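Local coordinates for protein CbsA (Xanthomonas oryzae pv. oryzae, PDB 5XYH) that acts as a 1,4-beta-cellobiosidase of glycosyl hydrolase family 6, probably releasing cellobiose from chain ends of cellulose in the plant cell wall, at residues G13-D24 with M39-V49; S289-R299 with H353-G363. All coordinates share one frame; numbering follows the deposited sequence.

Contact 1. Residues G13-D24 with M39-V49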
loop_
_atom_site.group_PDB
_atom_site.type_symbol
_atom_site.label_atom_id
_atom_site.label_comp_id
_atom_site.label_asym_id
_atom_site.label_seq_id
_atom_site.Cartn_x
_atom_site.Cartn_y
_atom_site.Cartn_z
ATOM N N GLY A 13 2.774 -12.782 -12.736
ATOM C CA GLY A 13 2.236 -11.453 -12.535
ATOM C C GLY A 13 2.582 -10.532 -13.686
ATOM O O GLY A 13 3.605 -10.683 -14.351
ATOM N N TYR A 14 1.710 -9.555 -13.896
ATOM C CA TYR A 14 1.872 -8.593 -14.981
ATOM C C TYR A 14 2.989 -7.606 -14.654
ATOM O O TYR A 14 2.987 -6.980 -13.589
ATOM C CB TYR A 14 0.536 -7.879 -15.213
ATOM C CG TYR A 14 0.618 -6.594 -16.008
ATOM C CD1 TYR A 14 1.095 -6.597 -17.316
ATOM C CD2 TYR A 14 0.216 -5.379 -15.455
ATOM C CE1 TYR A 14 1.175 -5.423 -18.051
ATOM C CE2 TYR A 14 0.290 -4.202 -16.187
ATOM C CZ TYR A 14 0.770 -4.234 -17.487
ATOM O OH TYR A 14 0.858 -3.076 -18.238
ATOM N N VAL A 15 3.958 -7.485 -15.557
ATOM C CA VAL A 15 5.098 -6.579 -15.402
ATOM C C VAL A 15 4.798 -5.307 -16.199
ATOM O O VAL A 15 4.707 -5.335 -17.431
ATOM C CB VAL A 15 6.410 -7.234 -15.858
ATOM C CG1 VAL A 15 7.562 -6.233 -15.798
ATOM C CG2 VAL A 15 6.739 -8.502 -15.015
ATOM N N ASN A 16 4.632 -4.196 -15.494
ATOM C CA ASN A 16 4.158 -2.949 -16.092
ATOM C C ASN A 16 5.267 -2.288 -16.901
ATOM O O ASN A 16 6.291 -1.900 -16.326
ATOM C CB ASN A 16 3.658 -2.008 -14.994
ATOM C CG ASN A 16 3.162 -0.653 -15.534
ATOM O OD1 ASN A 16 3.077 -0.422 -16.746
ATOM N ND2 ASN A 16 2.824 0.251 -14.611
ATOM N N PRO A 17 5.108 -2.130 -18.219
ATOM C CA PRO A 17 6.179 -1.510 -19.017
ATOM C C PRO A 17 6.426 -0.058 -18.663
ATOM O O PRO A 17 7.508 0.463 -18.965
ATOM C CB PRO A 17 5.687 -1.662 -20.465
ATOM C CG PRO A 17 4.234 -1.925 -20.366
ATOM C CD PRO A 17 3.999 -2.621 -19.057
ATOM N N ASP A 18 5.473 0.614 -18.016
ATOM C CA ASP A 18 5.746 1.981 -17.582
ATOM C C ASP A 18 6.735 1.998 -16.423
ATOM O O ASP A 18 7.588 2.889 -16.340
ATOM C CB ASP A 18 4.455 2.681 -17.195
ATOM C CG ASP A 18 3.528 2.866 -18.368
ATOM O OD1 ASP A 18 4.033 3.045 -19.502
ATOM O OD2 ASP A 18 2.298 2.832 -18.148
ATOM N N TYR A 19 6.614 1.041 -15.498
ATOM C CA TYR A 19 7.614 0.917 -14.442
ATOM C C TYR A 19 8.967 0.530 -15.031
ATOM O O TYR A 19 9.999 1.089 -14.647
ATOM C CB TYR A 19 7.143 -0.101 -13.397
ATOM C CG TYR A 19 8.031 -0.225 -12.183
ATOM C CD1 TYR A 19 8.054 0.767 -11.208
ATOM C CD2 TYR A 19 8.842 -1.339 -12.002
ATOM C CE1 TYR A 19 8.875 0.663 -10.094
ATOM C CE2 TYR A 19 9.664 -1.455 -10.888
ATOM C CZ TYR A 19 9.675 -0.446 -9.940
ATOM O OH TYR A 19 10.489 -0.562 -8.825
ATOM N N SER A 20 8.976 -0.414 -15.982
ATOM C CA SER A 20 10.217 -0.732 -16.693
ATOM C C SER A 20 10.842 0.520 -17.304
ATOM O O SER A 20 12.056 0.735 -17.188
ATOM C CB SER A 20 9.957 -1.790 -17.771
ATOM O OG SER A 20 9.465 -2.985 -17.175
ATOM N N LYS A 21 10.030 1.369 -17.942
ATOM C CA LYS A 21 10.593 2.555 -18.583
ATOM C C LYS A 21 11.157 3.523 -17.548
ATOM O O LYS A 21 12.212 4.129 -17.769
ATOM C CB LYS A 21 9.535 3.229 -19.452
ATOM C CG LYS A 21 9.944 4.613 -19.950
ATOM C CD LYS A 21 9.149 5.020 -21.170
ATOM C CE LYS A 21 7.659 4.795 -20.964
ATOM N NZ LYS A 21 6.886 5.223 -22.166
ATOM N N GLU A 22 10.476 3.661 -16.402
ATOM C CA GLU A 22 11.021 4.443 -15.293
ATOM C C GLU A 22 12.370 3.890 -14.848
ATOM O O GLU A 22 13.345 4.635 -14.704
ATOM C CB GLU A 22 10.033 4.453 -14.119
ATOM C CG GLU A 22 8.777 5.305 -14.344
ATOM C CD GLU A 22 7.792 5.259 -13.183
ATOM O OE1 GLU A 22 7.466 4.148 -12.736
ATOM O OE2 GLU A 22 7.333 6.331 -12.727
ATOM N N VAL A 23 12.437 2.578 -14.600
ATOM C CA VAL A 23 13.682 1.964 -14.152
ATOM C C VAL A 23 14.775 2.153 -15.195
ATOM O O VAL A 23 15.921 2.467 -14.857
ATOM C CB VAL A 23 13.449 0.476 -13.822
ATOM C CG1 VAL A 23 14.763 -0.258 -13.627
ATOM C CG2 VAL A 23 12.609 0.356 -12.572
ATOM N N ASP A 24 14.436 1.985 -16.478
ATOM C CA ASP A 24 15.429 2.183 -17.534
ATOM C C ASP A 24 16.024 3.586 -17.478
ATOM O O ASP A 24 17.222 3.770 -17.746
ATOM C CB ASP A 24 14.806 1.927 -18.905
ATOM C CG ASP A 24 14.562 0.451 -19.179
ATOM O OD1 ASP A 24 15.238 -0.404 -18.569
ATOM O OD2 ASP A 24 13.713 0.145 -20.034
ATOM N N MET A 39 19.151 -3.298 -10.946
ATOM C CA MET A 39 17.982 -2.576 -11.432
ATOM C C MET A 39 17.258 -3.356 -12.524
ATOM O O MET A 39 16.027 -3.307 -12.605
ATOM C CB MET A 39 18.403 -1.190 -11.936
ATOM C CG MET A 39 18.849 -0.256 -10.830
ATOM S SD MET A 39 19.383 1.291 -11.570
ATOM C CE MET A 39 19.712 2.333 -10.143
ATOM N N GLN A 40 18.000 -4.083 -13.373
ATOM C CA GLN A 40 17.367 -4.974 -14.348
ATOM C C GLN A 40 16.498 -6.015 -13.655
ATOM O O GLN A 40 15.388 -6.308 -14.104
ATOM C CB GLN A 40 18.420 -5.674 -15.211
ATOM C CG GLN A 40 19.203 -4.759 -16.144
ATOM C CD GLN A 40 20.480 -5.417 -16.716
ATOM O OE1 GLN A 40 21.296 -5.998 -15.984
ATOM N NE2 GLN A 40 20.648 -5.320 -18.035
ATOM N N VAL A 41 16.994 -6.581 -12.555
ATOM C CA VAL A 41 16.226 -7.565 -11.800
ATOM C C VAL A 41 14.989 -6.920 -11.189
ATOM O O VAL A 41 13.888 -7.487 -11.228
ATOM C CB VAL A 41 17.113 -8.208 -10.720
ATOM C CG1 VAL A 41 16.276 -9.129 -9.831
ATOM C CG2 VAL A 41 18.274 -8.966 -11.357
ATOM N N VAL A 42 15.149 -5.731 -10.615
ATOM C CA VAL A 42 14.024 -5.051 -9.979
ATOM C C VAL A 42 12.896 -4.822 -10.981
ATOM O O VAL A 42 11.722 -5.070 -10.674
ATOM C CB VAL A 42 14.504 -3.740 -9.328
ATOM C CG1 VAL A 42 13.334 -2.822 -9.010
ATOM C CG2 VAL A 42 15.298 -4.057 -8.065
ATOM N N LYS A 43 13.227 -4.396 -12.205
ATOM C CA LYS A 43 12.160 -4.188 -13.178
ATOM C C LYS A 43 11.613 -5.487 -13.762
ATOM O O LYS A 43 10.707 -5.425 -14.597
ATOM C CB LYS A 43 12.618 -3.259 -14.313
ATOM C CG LYS A 43 13.701 -3.801 -15.197
ATOM C CD LYS A 43 13.849 -2.962 -16.451
ATOM C CE LYS A 43 15.012 -3.454 -17.308
ATOM N NZ LYS A 43 14.952 -2.905 -18.693
ATOM N N SER A 44 12.133 -6.652 -13.361
ATOM C CA SER A 44 11.541 -7.913 -13.794
ATOM C C SER A 44 10.357 -8.331 -12.926
ATOM O O SER A 44 9.691 -9.325 -13.246
ATOM C CB SER A 44 12.589 -9.043 -13.816
ATOM O OG SER A 44 13.008 -9.466 -12.518
ATOM N N TYR A 45 10.060 -7.575 -11.828
ATOM C CA TYR A 45 9.022 -7.995 -10.901
ATOM C C TYR A 45 7.710 -7.275 -11.184
ATOM O O TYR A 45 7.707 -6.115 -11.600
ATOM C CB TYR A 45 9.446 -7.718 -9.459
ATOM C CG TYR A 45 10.633 -8.545 -8.991
ATOM C CD1 TYR A 45 10.592 -9.944 -8.999
ATOM C CD2 TYR A 45 11.779 -7.925 -8.503
ATOM C CE1 TYR A 45 11.678 -10.702 -8.557
ATOM C CE2 TYR A 45 12.856 -8.668 -8.051
ATOM C CZ TYR A 45 12.804 -10.059 -8.090
ATOM O OH TYR A 45 13.892 -10.781 -7.633
ATOM N N PRO A 46 6.583 -7.962 -10.986
ATOM C CA PRO A 46 5.277 -7.304 -11.130
ATOM C C PRO A 46 5.126 -6.166 -10.136
ATOM O O PRO A 46 5.532 -6.286 -8.980
ATOM C CB PRO A 46 4.273 -8.424 -10.829
ATOM C CG PRO A 46 5.008 -9.691 -11.055
ATOM C CD PRO A 46 6.464 -9.415 -10.760
ATOM N N THR A 47 4.504 -5.072 -10.589
ATOM C CA THR A 47 4.164 -3.929 -9.747
ATOM C C THR A 47 2.719 -3.526 -10.010
ATOM O O THR A 47 2.206 -3.696 -11.115
ATOM C CB THR A 47 5.094 -2.711 -9.997
ATOM O OG1 THR A 47 5.114 -2.404 -11.396
ATOM C CG2 THR A 47 6.520 -2.995 -9.519
ATOM N N TYR A 48 2.054 -3.002 -8.980
ATOM C CA TYR A 48 0.641 -2.673 -9.102
ATOM C C TYR A 48 0.453 -1.348 -9.842
ATOM O O TYR A 48 1.288 -0.441 -9.762
ATOM C CB TYR A 48 -0.014 -2.639 -7.713
ATOM C CG TYR A 48 -0.540 -4.002 -7.327
ATOM C CD1 TYR A 48 0.306 -5.103 -7.331
ATOM C CD2 TYR A 48 -1.890 -4.206 -7.002
ATOM C CE1 TYR A 48 -0.148 -6.364 -7.017
ATOM C CE2 TYR A 48 -2.354 -5.480 -6.680
ATOM C CZ TYR A 48 -1.470 -6.546 -6.698
ATOM O OH TYR A 48 -1.871 -7.827 -6.405
ATOM N N VAL A 49 -0.644 -1.260 -10.597
ATOM C CA VAL A 49 -0.981 -0.072 -11.386
ATOM C C VAL A 49 -1.980 0.776 -10.607
ATOM O O VAL A 49 -3.108 0.339 -10.364
ATOM C CB VAL A 49 -1.571 -0.460 -12.750
ATOM C CG1 VAL A 49 -2.095 0.782 -13.456
ATOM C CG2 VAL A 49 -0.545 -1.199 -13.597
HETATM O O HOH W 1 6.399 -4.141 -13.014
HETATM O O HOH W 2 8.669 -3.391 -14.434
HETATM O O HOH W 3 3.226 -0.286 -11.758
#
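Lys43 and Asp24 form the one direct polar bond between 13-24 and 39-49, a salt bridge in which NZ of Lys43 reaches OD1 of Asp24 on the syn lone pair, the side of the other carboxylate oxygen; the 2.5 Å is unusually short and its exact value uncertain. The lysine chain runs extended beyond CG to get there, its CB lying 3.8 Å from Val23 CG1.

The apolar evidence centres on Tyr19, whose ring is held between two aliphatic groups: Val23 CG2 lies on one face and Thr47 CG2 on the opposite one, the latter 3.9 Å from the ring centroid and 16° off the normal, a CH-pi contact. With CG opposite the backbone N (chi1 -174°), the Tyr19 ring lies where Thr47 CG2 can sit over its face. Pro46 packs CG against Gly13 CA at 3.6 Å, and Val15 sets CG2 3.5 Å from Ser44 O.

Water mediates the remaining polar links. Water 1 joins Asn16 N, Tyr45 O and Thr47 OG1; water 3 joins Asn16 ND2, that same hydroxyl and Tyr48 O; water 2 bonds Ser20 OG and Lys43 O. Asn16 also N-caps helix 17-27, its OD1 accepting from Asp18 N at 2.9 Å with the donor 64° out of the carbonyl plane.

Around this helix-loop packing, Phe414 of helix 411-419 touches Tyr19, Val23 and Met39, helix 69-79 meets Tyr14 through His72, and Val49 enters the central sheet beside strand 86-92.

Contact 2. Residues S289-R299 with H353-G363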
loop_
_atom_site.group_PDB
_atom_site.type_symbol
_atom_site.label_atom_id
_atom_site.label_comp_id
_atom_site.label_asym_id
_atom_site.label_seq_id
_atom_site.Cartn_x
_atom_site.Cartn_y
_atom_site.Cartn_z
ATOM N N SER A 289 -12.697 -18.666 7.420
ATOM C CA SER A 289 -11.318 -18.936 7.795
ATOM C C SER A 289 -10.366 -18.810 6.615
ATOM O O SER A 289 -9.160 -18.626 6.821
ATOM C CB SER A 289 -11.224 -20.331 8.402
ATOM O OG SER A 289 -11.795 -21.269 7.517
ATOM N N LYS A 290 -10.879 -18.900 5.393
ATOM C CA LYS A 290 -10.038 -18.864 4.209
ATOM C C LYS A 290 -9.637 -17.452 3.787
ATOM O O LYS A 290 -8.914 -17.314 2.791
ATOM C CB LYS A 290 -10.747 -19.558 3.044
ATOM C CG LYS A 290 -11.816 -18.717 2.370
ATOM C CD LYS A 290 -12.479 -19.475 1.219
ATOM C CE LYS A 290 -13.548 -18.618 0.532
ATOM N NZ LYS A 290 -14.608 -18.115 1.460
ATOM N N ILE A 291 -10.072 -16.405 4.499
ATOM C CA ILE A 291 -9.660 -15.062 4.103
ATOM C C ILE A 291 -8.138 -15.000 4.071
ATOM O O ILE A 291 -7.447 -15.654 4.862
ATOM C CB ILE A 291 -10.222 -13.974 5.030
ATOM C CG1 ILE A 291 -9.871 -14.282 6.486
ATOM C CG2 ILE A 291 -11.710 -13.840 4.818
ATOM C CD1 ILE A 291 -10.077 -13.118 7.419
ATOM N N GLY A 292 -7.612 -14.231 3.120
ATOM C CA GLY A 292 -6.177 -14.110 2.968
ATOM C C GLY A 292 -5.688 -12.685 3.141
ATOM O O GLY A 292 -6.463 -11.729 3.028
ATOM N N PHE A 293 -4.405 -12.524 3.436
ATOM C CA PHE A 293 -3.817 -11.197 3.572
ATOM C C PHE A 293 -2.697 -11.004 2.561
ATOM O O PHE A 293 -1.860 -11.894 2.366
ATOM C CB PHE A 293 -3.289 -10.970 4.994
ATOM C CG PHE A 293 -4.369 -10.636 5.990
ATOM C CD1 PHE A 293 -5.264 -11.606 6.406
ATOM C CD2 PHE A 293 -4.485 -9.355 6.509
ATOM C CE1 PHE A 293 -6.275 -11.308 7.327
ATOM C CE2 PHE A 293 -5.487 -9.051 7.427
ATOM C CZ PHE A 293 -6.382 -10.036 7.837
ATOM N N LEU A 294 -2.691 -9.838 1.913
ATOM C CA LEU A 294 -1.532 -9.371 1.171
ATOM C C LEU A 294 -0.723 -8.431 2.062
ATOM O O LEU A 294 -1.272 -7.753 2.940
ATOM C CB LEU A 294 -1.944 -8.648 -0.118
ATOM C CG LEU A 294 -2.960 -9.363 -1.011
ATOM C CD1 LEU A 294 -3.248 -8.578 -2.278
ATOM C CD2 LEU A 294 -2.463 -10.782 -1.348
ATOM N N ILE A 295 0.593 -8.415 1.848
ATOM C CA ILE A 295 1.475 -7.416 2.441
ATOM C C ILE A 295 2.273 -6.766 1.317
ATOM O O ILE A 295 2.856 -7.461 0.478
ATOM C CB ILE A 295 2.409 -8.016 3.506
ATOM C CG1 ILE A 295 1.565 -8.621 4.646
ATOM C CG2 ILE A 295 3.367 -6.935 4.031
ATOM C CD1 ILE A 295 2.352 -9.451 5.671
ATOM N N ASP A 296 2.259 -5.437 1.278
ATOM C CA ASP A 296 3.063 -4.680 0.320
ATOM C C ASP A 296 4.504 -4.655 0.815
ATOM O O ASP A 296 4.803 -4.020 1.832
ATOM C CB ASP A 296 2.515 -3.263 0.177
ATOM C CG ASP A 296 3.211 -2.455 -0.921
ATOM O OD1 ASP A 296 4.291 -2.874 -1.425
ATOM O OD2 ASP A 296 2.653 -1.393 -1.280
ATOM N N THR A 297 5.399 -5.345 0.104
ATOM C CA THR A 297 6.796 -5.445 0.506
ATOM C C THR A 297 7.723 -4.703 -0.448
ATOM O O THR A 297 8.922 -4.993 -0.496
ATOM C CB THR A 297 7.217 -6.913 0.608
ATOM O OG1 THR A 297 7.050 -7.547 -0.673
ATOM C CG2 THR A 297 6.365 -7.641 1.659
ATOM N N GLY A 298 7.192 -3.749 -1.213
ATOM C CA GLY A 298 8.010 -3.074 -2.200
ATOM C C GLY A 298 9.099 -2.192 -1.616
ATOM O O GLY A 298 10.135 -1.986 -2.256
ATOM N N ARG A 299 8.890 -1.666 -0.409
ATOM C CA ARG A 299 9.816 -0.668 0.122
ATOM C C ARG A 299 10.076 -0.841 1.614
ATOM O O ARG A 299 10.442 0.124 2.297
ATOM C CB ARG A 299 9.307 0.752 -0.142
ATOM C CG ARG A 299 9.267 1.129 -1.626
ATOM C CD ARG A 299 8.888 2.616 -1.869
ATOM N NE ARG A 299 7.652 3.012 -1.200
ATOM C CZ ARG A 299 7.099 4.224 -1.301
ATOM N NH1 ARG A 299 7.669 5.175 -2.046
ATOM N NH2 ARG A 299 5.984 4.505 -0.642
ATOM N N HIS A 353 -1.796 -17.539 6.405
ATOM C CA HIS A 353 -2.904 -16.834 5.785
ATOM C C HIS A 353 -2.439 -15.684 4.889
ATOM O O HIS A 353 -3.254 -14.847 4.514
ATOM C CB HIS A 353 -3.864 -16.331 6.866
ATOM C CG HIS A 353 -4.158 -17.360 7.913
ATOM N ND1 HIS A 353 -4.892 -18.496 7.645
ATOM C CD2 HIS A 353 -3.792 -17.447 9.215
ATOM C CE1 HIS A 353 -4.966 -19.240 8.737
ATOM N NE2 HIS A 353 -4.315 -18.622 9.706
ATOM N N ILE A 354 -1.159 -15.639 4.529
ATOM C CA ILE A 354 -0.645 -14.623 3.611
ATOM C C ILE A 354 -0.815 -15.145 2.193
ATOM O O ILE A 354 -0.108 -16.070 1.784
ATOM C CB ILE A 354 0.825 -14.285 3.894
ATOM C CG1 ILE A 354 1.012 -13.903 5.363
ATOM C CG2 ILE A 354 1.320 -13.187 2.947
ATOM C CD1 ILE A 354 0.159 -12.729 5.809
ATOM N N HIS A 355 -1.744 -14.547 1.435
ATOM C CA HIS A 355 -1.941 -14.990 0.061
ATOM C C HIS A 355 -0.735 -14.640 -0.812
ATOM O O HIS A 355 -0.385 -15.404 -1.721
ATOM C CB HIS A 355 -3.227 -14.388 -0.527
ATOM C CG HIS A 355 -4.474 -15.152 -0.180
ATOM N ND1 HIS A 355 -5.714 -14.832 -0.694
ATOM C CD2 HIS A 355 -4.669 -16.224 0.625
ATOM C CE1 HIS A 355 -6.615 -15.678 -0.228
ATOM N NE2 HIS A 355 -6.011 -16.525 0.582
ATOM N N ALA A 356 -0.084 -13.509 -0.551
ATOM C CA ALA A 356 1.032 -13.103 -1.398
ATOM C C ALA A 356 1.738 -11.910 -0.772
ATOM O O ALA A 356 1.123 -11.141 -0.035
ATOM C CB ALA A 356 0.560 -12.739 -2.816
ATOM N N TYR A 357 3.040 -11.802 -1.035
ATOM C CA TYR A 357 3.741 -10.524 -0.928
ATOM C C TYR A 357 3.633 -9.841 -2.285
ATOM O O TYR A 357 3.857 -10.481 -3.313
ATOM C CB TYR A 357 5.213 -10.698 -0.550
ATOM C CG TYR A 357 5.471 -11.420 0.762
ATOM C CD1 TYR A 357 4.658 -11.227 1.872
ATOM C CD2 TYR A 357 6.541 -12.291 0.886
ATOM C CE1 TYR A 357 4.896 -11.899 3.074
ATOM C CE2 TYR A 357 6.794 -12.962 2.070
ATOM C CZ TYR A 357 5.973 -12.762 3.159
ATOM O OH TYR A 357 6.232 -13.432 4.326
ATOM N N VAL A 358 3.257 -8.556 -2.294
ATOM C CA VAL A 358 3.052 -7.820 -3.537
ATOM C C VAL A 358 3.856 -6.525 -3.460
ATOM O O VAL A 358 4.182 -6.030 -2.379
ATOM C CB VAL A 358 1.562 -7.504 -3.819
ATOM C CG1 VAL A 358 0.714 -8.789 -3.887
ATOM C CG2 VAL A 358 1.007 -6.535 -2.779
ATOM N N TRP A 359 4.197 -5.988 -4.626
ATOM C CA TRP A 359 4.759 -4.640 -4.688
ATOM C C TRP A 359 3.587 -3.732 -5.030
ATOM O O TRP A 359 3.300 -3.462 -6.199
ATOM C CB TRP A 359 5.893 -4.547 -5.702
ATOM C CG TRP A 359 7.153 -5.151 -5.199
ATOM C CD1 TRP A 359 7.316 -5.876 -4.050
ATOM C CD2 TRP A 359 8.446 -5.059 -5.803
ATOM N NE1 TRP A 359 8.623 -6.246 -3.913
ATOM C CE2 TRP A 359 9.340 -5.769 -4.980
ATOM C CE3 TRP A 359 8.932 -4.458 -6.970
ATOM C CZ2 TRP A 359 10.704 -5.888 -5.280
ATOM C CZ3 TRP A 359 10.290 -4.582 -7.274
ATOM C CH2 TRP A 359 11.155 -5.288 -6.433
ATOM N N GLY A 360 2.872 -3.311 -3.984
ATOM C CA GLY A 360 1.734 -2.428 -4.174
ATOM C C GLY A 360 2.140 -1.098 -4.764
ATOM O O GLY A 360 1.530 -0.610 -5.714
ATOM N N LYS A 361 3.177 -0.492 -4.212
ATOM C CA LYS A 361 3.757 0.706 -4.793
ATOM C C LYS A 361 5.161 0.373 -5.267
ATOM O O LYS A 361 6.022 0.018 -4.453
ATOM C CB LYS A 361 3.782 1.854 -3.787
ATOM C CG LYS A 361 4.535 3.070 -4.311
ATOM C CD LYS A 361 3.714 4.333 -4.168
ATOM C CE LYS A 361 4.538 5.552 -4.602
ATOM N NZ LYS A 361 3.716 6.782 -4.506
ATOM N N GLY A 362 5.389 0.494 -6.573
ATOM C CA GLY A 362 6.703 0.243 -7.147
ATOM C C GLY A 362 7.766 1.195 -6.639
ATOM O O GLY A 362 7.612 2.419 -6.741
ATOM N N GLY A 363 8.841 0.644 -6.069
ATOM C CA GLY A 363 9.903 1.444 -5.492
ATOM C C GLY A 363 10.504 2.368 -6.528
ATOM O O GLY A 363 10.792 1.931 -7.645
HETATM O O HOH W 4 -6.285 -18.028 5.053
HETATM O O HOH W 5 -7.397 -18.764 1.262
HETATM O O HOH W 6 5.937 -0.725 -1.887
HETATM O O HOH W 7 9.955 -1.996 -5.099
#
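The imidazole of His355 carries Gly292 CA over the centre of one face, 3.4 Å from the centroid and 10° off the normal; water 5, in plane at its edge, links NE2 to Lys290 O, and ND1 bonds Tyr191 OH. On Trp359, Gly298 CA covers one face of the five-membered ring at 3.6 Å from its centroid, and water 7, bridging Gly298 O and Gly363 N, lies over that face toward the rim. Thr297 OG1 is at the edge, but it and Trp359 NE1 both bond Met344 O. Lys361 CG sits over the Arg299 guanidinium, whose NH2 salt-bridges Asp367 and bonds Ala235 O.

Strands 292-296 and 354-358 run parallel, 19° apart. Phe293 N to His353 O (2.8 Å) and Val358 N to Ile295 O (3.0 Å) bracket a beta bulge between Phe293 and Leu294. Asp296 CG lies opposite its backbone N (chi1 -174°), bringing the carboxylate to the 360-361 backbone; OD1 accepts from Gly298 N, an Asx turn, and OD2 takes a weak bond from Lys361 N besides one from Ala235 N.

Strand 229-232 pairs along 292-296, antiparallel 347-351 along 354-358, and helix 271-284 packs on Phe293, within the mixed, mainly parallel sheet of the family 6 barrel.

From the N terminus, contact 1 closes first: 13-24 and 39-49 meet across 14 intervening residues, nine of them helical, which hold the connection between helices 17-27 and 33-42, the contact ending at the start of strand 49-51. Contact 2 comes much later and closes a longer loop of 53 residues between 289-299 and 353-363. The two lie in series, neither enclosing nor crossing the other, with centres about 17 Å apart. They nevertheless touch: Tyr19 OH probably bonds Gly363 O at 2.8 Å, and Tyr48 N probably bonds Trp359 O at 3.1 Å, while Tyr45 meets the Trp359 ring edge-to-face. Helix 17-27 and the loop after helix 33-42 are thereby joined to the loop that follows strand 354-358.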